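Local coordinates for protein N2b-titin isoform (PDB 1YA5) that binds telethonin through its paired Z1Z2 immunoglobulin domains, an assembly thought to fix the N-terminal end of the titin filament at the muscle Z-disc, at residues T24-I29 against R62-I67; P35-F40 against Y78-T83; S171-V176 against T186-L191; V121-R126 against L161-A166. All coordinates share one frame; numbering follows the deposited sequence.

Contact 1 (T24-I29 against R62-I67); sequences TFEAHI and RAKLTI
Thr24 and Thr66 stand side by side and point the same way, and each methyl faces the hydroxyl of its neighbour: Thr24 OG1 lies 3.8 Å from Thr66 CG2. Matching torsions produce this, since both methyls are anti to their own backbone N (chi1 -48° and -43°). Further along this face, Glu26 CB rests against Lys64 CG at 4.0 Å. Beyond that the two chains part. Lys64 runs straight out, whereas Glu26 CG is placed between its backbone N and carbonyl carbon, and Glu26 OE1 remains 5.1 Å from Lys64 NZ, too far for a salt bridge. His28 turns one ring face, off-centre, toward Arg62 N.

The opposite face is apolar. Phe25 and Leu65 meet at their roots, CB to CB 4.3 Å, and the Phe25 ring then leads away to stack on Tyr78, with Leu65 CD2 near its edge. Ile29 CD1 reaches back to Ala63 CB at 4.2 Å, and the small Ala27 and Ala63 let Leu80 pack from the facing sheet.

Between the faces, the strands run at 174° to each other. Phe25 N and Leu65 O are 2.6 Å apart in one of two reciprocal, nearly straight bonds. The Ala27-Ala63 pair is longer, and there Ala27 N approaches Ala63 O from above the carbonyl plane. These are strands B and E of an immunoglobulin I-set domain. The chemistry is therefore split: backbone bonds and hydrocarbon packing hold the pair together, while the Glu26-Lys64 charges probably add only a weak, solvent-screened attraction.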
loop_
_atom_site.group_PDB
_atom_site.type_symbol
_atom_site.label_atom_id
_atom_site.label_comp_id
_atom_site.label_asym_id
_atom_site.label_seq_id
_atom_site.Cartn_x
_atom_site.Cartn_y
_atom_site.Cartn_z
ATOM N N THR A 24 9.227 12.602 -2.543
ATOM C CA THR A 24 10.016 13.251 -1.528
ATOM C C THR A 24 10.817 12.236 -0.721
ATOM O O THR A 24 10.264 11.318 -0.128
ATOM C CB THR A 24 9.118 14.030 -0.582
ATOM O OG1 THR A 24 8.203 14.820 -1.350
ATOM C CG2 THR A 24 9.948 14.959 0.321
ATOM N N PHE A 25 12.127 12.398 -0.714
ATOM C CA PHE A 25 12.979 11.608 0.144
ATOM C C PHE A 25 13.492 12.571 1.164
ATOM O O PHE A 25 14.058 13.597 0.809
ATOM C CB PHE A 25 14.151 11.077 -0.651
ATOM C CG PHE A 25 13.878 9.785 -1.340
ATOM C CD1 PHE A 25 13.820 9.717 -2.713
ATOM C CD2 PHE A 25 13.703 8.624 -0.613
ATOM C CE1 PHE A 25 13.598 8.509 -3.349
ATOM C CE2 PHE A 25 13.483 7.412 -1.258
ATOM C CZ PHE A 25 13.434 7.356 -2.619
ATOM N N GLU A 26 13.281 12.279 2.435
ATOM C CA GLU A 26 13.889 13.117 3.444
ATOM C C GLU A 26 14.465 12.300 4.604
ATOM O O GLU A 26 14.112 11.132 4.785
ATOM C CB GLU A 26 12.919 14.189 3.907
ATOM C CG GLU A 26 12.080 13.743 5.070
ATOM C CD GLU A 26 10.741 14.453 5.158
ATOM O OE1 GLU A 26 10.617 15.555 4.570
ATOM O OE2 GLU A 26 9.829 13.897 5.825
ATOM N N ALA A 27 15.386 12.913 5.348
ATOM C CA ALA A 27 16.112 12.254 6.439
ATOM C C ALA A 27 16.584 13.282 7.458
ATOM O O ALA A 27 16.714 14.466 7.142
ATOM C CB ALA A 27 17.308 11.487 5.907
ATOM N N HIS A 28 16.849 12.825 8.678
ATOM C CA HIS A 28 17.438 13.682 9.684
ATOM C C HIS A 28 18.805 13.140 10.088
ATOM O O HIS A 28 18.942 11.957 10.400
ATOM C CB HIS A 28 16.516 13.812 10.887
ATOM C CG HIS A 28 16.613 15.138 11.576
ATOM N ND1 HIS A 28 15.735 16.174 11.328
ATOM C CD2 HIS A 28 17.484 15.599 12.507
ATOM C CE1 HIS A 28 16.054 17.210 12.087
ATOM N NE2 HIS A 28 17.111 16.887 12.812
ATOM N N ILE A 29 19.810 14.012 10.048
ATOM C CA ILE A 29 21.195 13.656 10.322
ATOM C C ILE A 29 21.717 14.589 11.387
ATOM O O ILE A 29 21.404 15.774 11.375
ATOM C CB ILE A 29 22.049 13.930 9.095
ATOM C CG1 ILE A 29 21.517 13.157 7.892
ATOM C CG2 ILE A 29 23.473 13.573 9.371
ATOM C CD1 ILE A 29 22.090 13.629 6.576
ATOM N N ARG A 62 17.818 18.656 8.556
ATOM C CA ARG A 62 16.807 18.228 7.576
ATOM C C ARG A 62 17.460 18.052 6.199
ATOM O O ARG A 62 17.812 19.043 5.563
ATOM C CB ARG A 62 15.724 19.315 7.403
ATOM C CG ARG A 62 14.670 19.466 8.516
ATOM C CD ARG A 62 15.051 20.556 9.559
ATOM N NE ARG A 62 14.503 21.909 9.333
ATOM C CZ ARG A 62 14.658 22.943 10.183
ATOM N NH1 ARG A 62 15.328 22.791 11.322
ATOM N NH2 ARG A 62 14.140 24.136 9.899
ATOM N N ALA A 63 17.613 16.814 5.734
ATOM C CA ALA A 63 17.994 16.538 4.349
ATOM C C ALA A 63 16.765 16.099 3.575
ATOM O O ALA A 63 15.847 15.513 4.143
ATOM C CB ALA A 63 19.090 15.472 4.270
ATOM N N LYS A 64 16.735 16.368 2.291
ATOM C CA LYS A 64 15.482 16.326 1.594
ATOM C C LYS A 64 15.803 16.392 0.135
ATOM O O LYS A 64 16.584 17.232 -0.303
ATOM C CB LYS A 64 14.641 17.521 2.011
ATOM C CG LYS A 64 13.164 17.458 1.693
ATOM C CD LYS A 64 12.595 18.849 1.936
ATOM C CE LYS A 64 11.085 18.874 1.956
ATOM N NZ LYS A 64 10.619 20.206 2.443
ATOM N N LEU A 65 15.225 15.474 -0.601
ATOM C CA LEU A 65 15.334 15.467 -2.020
ATOM C C LEU A 65 13.910 15.271 -2.509
ATOM O O LEU A 65 13.227 14.348 -2.074
ATOM C CB LEU A 65 16.246 14.329 -2.450
ATOM C CG LEU A 65 16.445 14.138 -3.941
ATOM C CD1 LEU A 65 17.706 13.351 -4.216
ATOM C CD2 LEU A 65 15.242 13.438 -4.519
ATOM N N THR A 66 13.460 16.162 -3.392
ATOM C CA THR A 66 12.123 16.094 -4.007
ATOM C C THR A 66 12.202 16.100 -5.526
ATOM O O THR A 66 12.786 17.016 -6.119
ATOM C CB THR A 66 11.258 17.312 -3.638
ATOM O OG1 THR A 66 11.406 17.613 -2.244
ATOM C CG2 THR A 66 9.803 17.028 -3.944
ATOM N N ILE A 67 11.614 15.093 -6.156
ATOM C CA ILE A 67 11.389 15.123 -7.591
ATOM C C ILE A 67 9.985 15.628 -7.915
ATOM O O ILE A 67 8.994 14.962 -7.617
ATOM C CB ILE A 67 11.613 13.745 -8.225
ATOM C CG1 ILE A 67 13.046 13.280 -7.964
ATOM C CG2 ILE A 67 11.319 13.786 -9.721
ATOM C CD1 ILE A 67 13.140 11.880 -7.395
#

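Contact 2 (P35-F40 against Y78-T83); sequences PEVSWF and YSLKAT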
loop_
_atom_site.group_PDB
_atom_site.type_symbol
_atom_site.label_atom_id
_atom_site.label_comp_id
_atom_site.label_asym_id
_atom_site.label_seq_id
_atom_site.Cartn_x
_atom_site.Cartn_y
_atom_site.Cartn_z
ATOM N N PRO A 35 27.569 17.545 9.063
ATOM C CA PRO A 35 28.180 16.728 8.026
ATOM C C PRO A 35 28.071 17.349 6.654
ATOM O O PRO A 35 27.264 18.239 6.436
ATOM C CB PRO A 35 27.394 15.421 8.098
ATOM C CG PRO A 35 26.785 15.440 9.473
ATOM C CD PRO A 35 26.451 16.862 9.727
ATOM N N GLU A 36 28.913 16.887 5.742
ATOM C CA GLU A 36 28.789 17.217 4.342
ATOM C C GLU A 36 27.922 16.127 3.773
ATOM O O GLU A 36 28.133 14.956 4.051
ATOM C CB GLU A 36 30.166 17.186 3.686
ATOM C CG GLU A 36 30.150 17.416 2.188
ATOM C CD GLU A 36 31.510 17.160 1.550
ATOM O OE1 GLU A 36 32.410 18.020 1.703
ATOM O OE2 GLU A 36 31.685 16.095 0.908
ATOM N N VAL A 37 26.923 16.501 2.993
ATOM C CA VAL A 37 25.979 15.518 2.519
ATOM C C VAL A 37 25.905 15.506 1.011
ATOM O O VAL A 37 26.179 16.493 0.351
ATOM C CB VAL A 37 24.606 15.760 3.102
ATOM C CG1 VAL A 37 24.676 15.690 4.600
ATOM C CG2 VAL A 37 24.084 17.108 2.664
ATOM N N SER A 38 25.524 14.367 0.467
ATOM C CA SER A 38 25.400 14.241 -0.964
ATOM C C SER A 38 24.474 13.081 -1.290
ATOM O O SER A 38 24.432 12.091 -0.582
ATOM C CB SER A 38 26.773 14.030 -1.575
ATOM O OG SER A 38 27.644 13.433 -0.631
ATOM N N TRP A 39 23.725 13.223 -2.371
ATOM C CA TRP A 39 22.661 12.287 -2.712
ATOM C C TRP A 39 23.094 11.519 -3.947
ATOM O O TRP A 39 23.751 12.081 -4.818
ATOM C CB TRP A 39 21.398 13.068 -3.041
ATOM C CG TRP A 39 20.686 13.674 -1.882
ATOM C CD1 TRP A 39 20.877 14.925 -1.354
ATOM C CD2 TRP A 39 19.631 13.084 -1.130
ATOM N NE1 TRP A 39 20.009 15.140 -0.311
ATOM C CE2 TRP A 39 19.231 14.023 -0.156
ATOM C CE3 TRP A 39 18.975 11.850 -1.185
ATOM C CZ2 TRP A 39 18.215 13.761 0.759
ATOM C CZ3 TRP A 39 17.964 11.596 -0.283
ATOM C CH2 TRP A 39 17.602 12.545 0.687
ATOM N N PHE A 40 22.722 10.249 -4.022
ATOM C CA PHE A 40 23.085 9.376 -5.138
ATOM C C PHE A 40 21.883 8.582 -5.628
ATOM O O PHE A 40 21.016 8.180 -4.843
ATOM C CB PHE A 40 24.100 8.340 -4.708
ATOM C CG PHE A 40 25.415 8.900 -4.333
ATOM C CD1 PHE A 40 25.634 9.381 -3.052
ATOM C CD2 PHE A 40 26.456 8.912 -5.245
ATOM C CE1 PHE A 40 26.851 9.884 -2.698
ATOM C CE2 PHE A 40 27.676 9.424 -4.896
ATOM C CZ PHE A 40 27.877 9.905 -3.619
ATOM N N TYR A 78 17.892 5.170 -3.982
ATOM C CA TYR A 78 18.371 6.486 -3.631
ATOM C C TYR A 78 19.133 6.425 -2.316
ATOM O O TYR A 78 18.686 5.777 -1.372
ATOM C CB TYR A 78 17.190 7.443 -3.552
ATOM C CG TYR A 78 16.669 7.800 -4.918
ATOM C CD1 TYR A 78 16.066 6.845 -5.724
ATOM C CD2 TYR A 78 16.819 9.085 -5.416
ATOM C CE1 TYR A 78 15.620 7.167 -6.992
ATOM C CE2 TYR A 78 16.384 9.411 -6.676
ATOM C CZ TYR A 78 15.782 8.456 -7.464
ATOM O OH TYR A 78 15.342 8.806 -8.725
ATOM N N SER A 79 20.296 7.068 -2.255
ATOM C CA SER A 79 21.136 7.080 -1.051
ATOM C C SER A 79 21.463 8.484 -0.664
ATOM O O SER A 79 21.508 9.377 -1.504
ATOM C CB SER A 79 22.462 6.375 -1.294
ATOM O OG SER A 79 22.234 5.028 -1.652
ATOM N N LEU A 80 21.714 8.660 0.612
ATOM C CA LEU A 80 22.184 9.902 1.160
ATOM C C LEU A 80 23.457 9.553 1.908
ATOM O O LEU A 80 23.440 8.673 2.763
ATOM C CB LEU A 80 21.157 10.423 2.156
ATOM C CG LEU A 80 20.902 11.920 2.319
ATOM C CD1 LEU A 80 19.982 12.146 3.495
ATOM C CD2 LEU A 80 22.173 12.739 2.450
ATOM N N LYS A 81 24.554 10.213 1.589
ATOM C CA LYS A 81 25.791 10.050 2.344
ATOM C C LYS A 81 26.086 11.294 3.158
ATOM O O LYS A 81 25.844 12.412 2.706
ATOM C CB LYS A 81 26.966 9.739 1.431
ATOM C CG LYS A 81 28.230 9.370 2.150
ATOM C CD LYS A 81 29.299 8.961 1.148
ATOM C CE LYS A 81 30.605 8.586 1.812
ATOM N NZ LYS A 81 31.715 8.378 0.816
ATOM N N ALA A 82 26.580 11.080 4.376
ATOM C CA ALA A 82 26.985 12.163 5.271
ATOM C C ALA A 82 28.357 11.879 5.875
ATOM O O ALA A 82 28.561 10.839 6.511
ATOM C CB ALA A 82 25.975 12.335 6.364
ATOM N N THR A 83 29.297 12.798 5.680
ATOM C CA THR A 83 30.631 12.619 6.243
ATOM C C THR A 83 31.034 13.856 7.030
ATOM O O THR A 83 30.697 14.980 6.663
ATOM C CB THR A 83 31.665 12.362 5.154
ATOM O OG1 THR A 83 31.934 13.597 4.504
ATOM C CG2 THR A 83 31.114 11.440 4.096
HETATM O O HOH W 1 22.233 4.985 -4.614
#
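Pro35 opens the pairing by setting CB against Ala82 CB, 3.8 Å away. Glu36 then exchanges backbone bonds with Thr83, Glu36 N lying 2.8 Å from Thr83 O; its CB passes Thr83 OG1 before the extended side chain leaves the strand. Val37 returns to the apolar face. Its CB touches Leu80 CD2 at 3.9 Å, and CG1, beside the backbone N, reaches Ala82 CB. Ser38 forms two unequal bonds with Lys81: the N-H of Lys81 points almost straight at Ser38 O (176°), whereas that of Ser38 meets Lys81 O at a bend (148°).

Trp39 carries the main side-chain contact. Leu80 CG sits over the face of its six-membered ring, 3.5 Å from the centroid and 9° off the normal, a CH-pi contact, while Leu80 CD1 reaches the CZ2-CH2 side. This is the core tryptophan on strand C of an immunoglobulin sandwich, next to strand F in the same sheet; its indole also packs on Ala63 and Leu65 of the other sheet. Leu80 occupies the F-strand position where many immunoglobulin domains have a disulfide cysteine.

Phe40 lies on the other face, where its ring edge is turned to Ser79 O and CE1 lies 4.1 Å from Lys81 CB. Its backbone pairs both ways with Ser79, Phe40 N to Ser79 O being 2.9 Å. A water 3.0 Å from Ser79 OG bonds weakly to Phe40 O, and the same hydroxyl also bonds Thr92 OG1 on strand 87-98.

Contact 3 (S171-V176 against T186-L191); sequences SGTYSV and TSTAEL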
loop_
_atom_site.group_PDB
_atom_site.type_symbol
_atom_site.label_atom_id
_atom_site.label_comp_id
_atom_site.label_asym_id
_atom_site.label_seq_id
_atom_site.Cartn_x
_atom_site.Cartn_y
_atom_site.Cartn_z
ATOM N N SER A 171 -33.217 -8.026 -33.431
ATOM C CA SER A 171 -33.605 -7.972 -32.020
ATOM C C SER A 171 -32.661 -8.842 -31.200
ATOM O O SER A 171 -32.172 -9.865 -31.670
ATOM C CB SER A 171 -35.049 -8.441 -31.790
ATOM O OG SER A 171 -35.962 -7.673 -32.535
ATOM N N GLY A 172 -32.419 -8.451 -29.961
ATOM C CA GLY A 172 -31.747 -9.338 -29.055
ATOM C C GLY A 172 -31.156 -8.680 -27.841
ATOM O O GLY A 172 -31.430 -7.509 -27.515
ATOM N N THR A 173 -30.347 -9.468 -27.152
ATOM C CA THR A 173 -29.573 -8.959 -26.054
ATOM C C THR A 173 -28.227 -8.481 -26.583
ATOM O O THR A 173 -27.408 -9.279 -27.091
ATOM C CB THR A 173 -29.424 -10.010 -24.963
ATOM O OG1 THR A 173 -30.734 -10.402 -24.519
ATOM C CG2 THR A 173 -28.640 -9.434 -23.760
ATOM N N TYR A 174 -28.046 -7.162 -26.481
ATOM C CA TYR A 174 -26.840 -6.485 -26.907
ATOM C C TYR A 174 -25.894 -6.235 -25.721
ATOM O O TYR A 174 -26.322 -5.849 -24.627
ATOM C CB TYR A 174 -27.193 -5.191 -27.647
ATOM C CG TYR A 174 -27.616 -5.410 -29.099
ATOM C CD1 TYR A 174 -28.929 -5.727 -29.429
ATOM C CD2 TYR A 174 -26.701 -5.313 -30.132
ATOM C CE1 TYR A 174 -29.316 -5.939 -30.748
ATOM C CE2 TYR A 174 -27.086 -5.520 -31.454
ATOM C CZ TYR A 174 -28.395 -5.829 -31.744
ATOM O OH TYR A 174 -28.774 -6.043 -33.046
ATOM N N SER A 175 -24.607 -6.491 -25.965
ATOM C CA SER A 175 -23.556 -6.425 -24.956
ATOM C C SER A 175 -22.425 -5.544 -25.432
ATOM O O SER A 175 -21.985 -5.664 -26.568
ATOM C CB SER A 175 -22.971 -7.816 -24.734
ATOM O OG SER A 175 -23.724 -8.540 -23.783
ATOM N N VAL A 176 -21.955 -4.653 -24.562
ATOM C CA VAL A 176 -20.646 -4.032 -24.753
ATOM C C VAL A 176 -19.706 -4.461 -23.640
ATOM O O VAL A 176 -20.031 -4.434 -22.448
ATOM C CB VAL A 176 -20.700 -2.502 -24.870
ATOM C CG1 VAL A 176 -19.454 -1.985 -25.570
ATOM C CG2 VAL A 176 -21.908 -2.073 -25.635
ATOM N N THR A 186 -18.763 -4.931 -18.386
ATOM C CA THR A 186 -19.675 -5.223 -19.472
ATOM C C THR A 186 -21.086 -4.703 -19.249
ATOM O O THR A 186 -21.643 -4.865 -18.179
ATOM C CB THR A 186 -19.624 -6.726 -19.881
ATOM O OG1 THR A 186 -20.880 -7.127 -20.445
ATOM C CG2 THR A 186 -19.348 -7.575 -18.688
ATOM N N SER A 187 -21.653 -4.062 -20.269
ATOM C CA SER A 187 -23.033 -3.572 -20.186
ATOM C C SER A 187 -23.968 -4.234 -21.201
ATOM O O SER A 187 -23.656 -4.303 -22.393
ATOM C CB SER A 187 -23.080 -2.054 -20.379
ATOM O OG SER A 187 -24.404 -1.630 -20.615
ATOM N N THR A 188 -25.116 -4.703 -20.728
ATOM C CA THR A 188 -26.090 -5.341 -21.609
ATOM C C THR A 188 -27.455 -4.705 -21.510
ATOM O O THR A 188 -27.853 -4.243 -20.447
ATOM C CB THR A 188 -26.243 -6.838 -21.322
ATOM O OG1 THR A 188 -27.189 -7.007 -20.275
ATOM C CG2 THR A 188 -24.943 -7.435 -20.851
ATOM N N ALA A 189 -28.167 -4.705 -22.634
ATOM C CA ALA A 189 -29.513 -4.130 -22.748
ATOM C C ALA A 189 -30.233 -4.799 -23.890
ATOM O O ALA A 189 -29.603 -5.366 -24.770
ATOM C CB ALA A 189 -29.443 -2.646 -23.001
ATOM N N GLU A 190 -31.557 -4.734 -23.876
ATOM C CA GLU A 190 -32.366 -5.461 -24.855
ATOM C C GLU A 190 -32.838 -4.562 -26.002
ATOM O O GLU A 190 -33.266 -3.419 -25.792
ATOM C CB GLU A 190 -33.542 -6.149 -24.162
ATOM C CG GLU A 190 -33.644 -7.644 -24.467
ATOM C CD GLU A 190 -33.565 -8.522 -23.213
ATOM O OE1 GLU A 190 -34.637 -8.916 -22.664
ATOM O OE2 GLU A 190 -32.425 -8.823 -22.779
ATOM N N LEU A 191 -32.716 -5.070 -27.219
ATOM C CA LEU A 191 -33.261 -4.380 -28.377
ATOM C C LEU A 191 -34.327 -5.215 -29.085
ATOM O O LEU A 191 -34.089 -6.357 -29.496
ATOM C CB LEU A 191 -32.166 -4.016 -29.374
ATOM C CG LEU A 191 -32.762 -3.499 -30.685
ATOM C CD1 LEU A 191 -33.320 -2.091 -30.484
ATOM C CD2 LEU A 191 -31.745 -3.524 -31.805
#
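Gly172 N donates to Leu191 O over 2.7 Å, its N-H bent to 146°, and Ser171 CA adds a weak C-H...O contact to the same oxygen. Gly172 O returns the bond to Leu191 N with an N-H angle of 178°. Ser171 OG turns to Pro168 O and Val193 N.

The next pair adds a side-chain bond. Thr173 OG1 donates to Glu190 OE2 over 2.9 Å, meeting the carboxylate from above its plane, and a bend at chi2 of Glu190 swings that group across to the threonine. On the other face, Tyr174 CG lies beside the backbone N (chi1 -79°), which brings the ring over toward Leu191: Tyr174 CE1 and Leu191 CD2 are 3.6 Å apart. Tyr174 OH bonds Asp170 O, four residues earlier, the tyrosine corner familiar from strand F of immunoglobulin domains. Strands F and G here form a beta hairpin, and the ring looks inward to Leu123 and Ile163 of the second sheet.

Ser175 and Thr188 meet on the outward face, Ser175 OG resting 3.4 Å from Thr188 CG2. The torsion that turns this methyl to the serine points Thr188 OG1 elsewhere, to a hydrogen bond with Thr50 OG1 of the telethonin chain. Val176 closes the register through Ser187, whose N lies 2.7 Å from Val176 O. Along the other edge of strand 183-193, Thr186, Ser187 and Thr188 pair antiparallel with a telethonin strand, which carries the F-G sheet on across the interface.

Contact 4 (V121-R126 against L161-A166); sequences VRLQVR and LLIAEA
Val121 and Leu123 pack closely on Leu161, Ile163 and Ala166 over the inward face of this pairing. Val121 CB meets Ile163 CG1 at 4.0 Å, while its CG2 reaches past the strand end to Ala166 CB, 3.6 Å away, where the chain turns back. Leu123 is the centre of the cluster: CD1 lies 3.8 Å from Ile163 CG1, and Leu161 CB, CG and CD2 all approach that same methyl. Its first torsion, chi1 -36°, tips CG off the usual staggered position and pushes CD1 close over Leu161 O.

Strands B and E of the second immunoglobulin I-set domain meet here at 164°, and this hydrocarbon face looks into the sandwich, where Phe150 of the neighbouring strand 150-155 packs on Leu161 and Ile163. Four backbone bonds close the pairing, Val121 with Ile163 and Leu123 with Leu161. The tilt differs among them: Leu123 N lies in the carbonyl plane of Leu161 O at 2.9 Å, whereas Leu161 N is tilted 34° from that of Leu123 O.

The outward, more exposed face is much thinner, with Arg122 and Leu162 alone across the pair. Their side chains run alongside each other in the same direction, Arg122 CG touching Leu162 CD1 at 3.6 Å. A bend at chi3 then folds the arginine back, and Leu162 CD1 comes to the edge of the guanidinium, 3.8 Å from Arg122 NH1.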
loop_
_atom_site.group_PDB
_atom_site.type_symbol
_atom_site.label_atom_id
_atom_site.label_comp_id
_atom_site.label_asym_id
_atom_site.label_seq_id
_atom_site.Cartn_x
_atom_site.Cartn_y
_atom_site.Cartn_z
ATOM N N VAL A 121 -30.821 2.665 -36.075
ATOM C CA VAL A 121 -30.614 2.399 -34.646
ATOM C C VAL A 121 -29.180 2.640 -34.184
ATOM O O VAL A 121 -28.255 1.969 -34.632
ATOM C CB VAL A 121 -31.035 0.980 -34.248
ATOM C CG1 VAL A 121 -30.829 0.763 -32.763
ATOM C CG2 VAL A 121 -32.481 0.752 -34.595
ATOM N N ARG A 122 -29.015 3.610 -33.289
ATOM C CA ARG A 122 -27.733 3.863 -32.622
ATOM C C ARG A 122 -27.720 3.334 -31.183
ATOM O O ARG A 122 -28.445 3.840 -30.328
ATOM C CB ARG A 122 -27.431 5.365 -32.602
ATOM C CG ARG A 122 -27.101 5.978 -33.961
ATOM C CD ARG A 122 -26.219 7.221 -33.819
ATOM N NE ARG A 122 -26.913 8.478 -34.112
ATOM C CZ ARG A 122 -27.494 8.762 -35.276
ATOM N NH1 ARG A 122 -27.483 7.861 -36.251
ATOM N NH2 ARG A 122 -28.092 9.938 -35.466
ATOM N N LEU A 123 -26.893 2.326 -30.913
ATOM C CA LEU A 123 -26.729 1.851 -29.544
ATOM C C LEU A 123 -25.410 2.332 -28.996
ATOM O O LEU A 123 -24.363 1.871 -29.426
ATOM C CB LEU A 123 -26.779 0.322 -29.468
ATOM C CG LEU A 123 -27.733 -0.422 -30.401
ATOM C CD1 LEU A 123 -27.045 -0.473 -31.728
ATOM C CD2 LEU A 123 -28.029 -1.830 -29.918
ATOM N N GLN A 124 -25.452 3.247 -28.036
ATOM C CA GLN A 124 -24.229 3.866 -27.564
ATOM C C GLN A 124 -23.900 3.738 -26.083
ATOM O O GLN A 124 -24.770 3.545 -25.233
ATOM C CB GLN A 124 -24.213 5.319 -27.956
ATOM C CG GLN A 124 -25.084 5.598 -29.116
ATOM C CD GLN A 124 -25.020 7.046 -29.480
ATOM O OE1 GLN A 124 -25.600 7.891 -28.792
ATOM N NE2 GLN A 124 -24.288 7.361 -30.548
ATOM N N VAL A 125 -22.615 3.891 -25.795
ATOM C CA VAL A 125 -22.084 3.769 -24.457
ATOM C C VAL A 125 -20.934 4.748 -24.362
ATOM O O VAL A 125 -20.315 5.075 -25.379
ATOM C CB VAL A 125 -21.525 2.372 -24.235
ATOM C CG1 VAL A 125 -22.550 1.362 -24.622
ATOM C CG2 VAL A 125 -20.285 2.173 -25.051
ATOM N N ARG A 126 -20.657 5.228 -23.154
ATOM C CA ARG A 126 -19.461 6.016 -22.923
ATOM C C ARG A 126 -18.591 5.325 -21.899
ATOM O O ARG A 126 -19.021 5.111 -20.760
ATOM C CB ARG A 126 -19.823 7.411 -22.430
ATOM C CG ARG A 126 -20.426 8.286 -23.485
ATOM C CD ARG A 126 -21.082 9.516 -22.883
ATOM N NE ARG A 126 -21.061 10.647 -23.814
ATOM C CZ ARG A 126 -19.962 11.340 -24.125
ATOM N NH1 ARG A 126 -18.788 11.021 -23.585
ATOM N NH2 ARG A 126 -20.034 12.355 -24.975
ATOM N N LEU A 161 -22.753 1.725 -31.889
ATOM C CA LEU A 161 -22.994 0.843 -33.013
ATOM C C LEU A 161 -24.206 1.375 -33.750
ATOM O O LEU A 161 -25.238 1.648 -33.137
ATOM C CB LEU A 161 -23.218 -0.587 -32.545
ATOM C CG LEU A 161 -23.790 -1.555 -33.571
ATOM C CD1 LEU A 161 -22.776 -1.838 -34.620
ATOM C CD2 LEU A 161 -24.206 -2.839 -32.878
ATOM N N LEU A 162 -24.064 1.560 -35.057
ATOM C CA LEU A 162 -25.141 2.091 -35.876
ATOM C C LEU A 162 -25.646 1.038 -36.821
ATOM O O LEU A 162 -24.973 0.689 -37.789
ATOM C CB LEU A 162 -24.687 3.307 -36.678
ATOM C CG LEU A 162 -25.689 3.861 -37.697
ATOM C CD1 LEU A 162 -27.003 4.126 -37.032
ATOM C CD2 LEU A 162 -25.177 5.121 -38.361
ATOM N N ILE A 163 -26.843 0.541 -36.526
ATOM C CA ILE A 163 -27.552 -0.348 -37.413
ATOM C C ILE A 163 -28.332 0.503 -38.378
ATOM O O ILE A 163 -29.344 1.101 -38.007
ATOM C CB ILE A 163 -28.564 -1.215 -36.649
ATOM C CG1 ILE A 163 -28.082 -1.510 -35.226
ATOM C CG2 ILE A 163 -28.836 -2.493 -37.415
ATOM C CD1 ILE A 163 -28.790 -2.705 -34.589
ATOM N N ALA A 164 -27.876 0.542 -39.621
ATOM C CA ALA A 164 -28.452 1.434 -40.619
ATOM C C ALA A 164 -29.940 1.162 -40.812
ATOM O O ALA A 164 -30.750 2.094 -40.889
ATOM C CB ALA A 164 -27.709 1.297 -41.938
ATOM N N GLU A 165 -30.300 -0.116 -40.892
ATOM C CA GLU A 165 -31.680 -0.487 -41.141
ATOM C C GLU A 165 -32.118 -1.673 -40.324
ATOM O O GLU A 165 -31.971 -2.822 -40.730
ATOM C CB GLU A 165 -31.946 -0.728 -42.627
ATOM C CG GLU A 165 -33.403 -0.532 -42.996
ATOM C CD GLU A 165 -33.657 -0.634 -44.482
ATOM O OE1 GLU A 165 -34.569 -1.388 -44.881
ATOM O OE2 GLU A 165 -32.962 0.058 -45.252
ATOM N N ALA A 166 -32.676 -1.376 -39.164
ATOM C CA ALA A 166 -33.120 -2.397 -38.236
ATOM C C ALA A 166 -34.149 -3.347 -38.851
ATOM O O ALA A 166 -34.965 -2.955 -39.671
ATOM C CB ALA A 166 -33.672 -1.734 -36.984
#

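Contacts 1 and 4 join the same elements, strands B and E, in two successive domains, and lie about 32 Å apart at their nearest atoms. Contacts 2 and 3 belong to the facing sheets: contact 2 joins C to F, and contact 3 joins F to G. Within each domain the two contacts, 1 with 2 and 3 with 4, touch through the sandwich core, where Val176 also meets Val125. Contact 4 is the most buried, five of its seven touching residues being buried; contact 1 has a charged outer face. Contact 3 alone borders telethonin, and its outward side chains are mainly hydroxyls and a carboxylate.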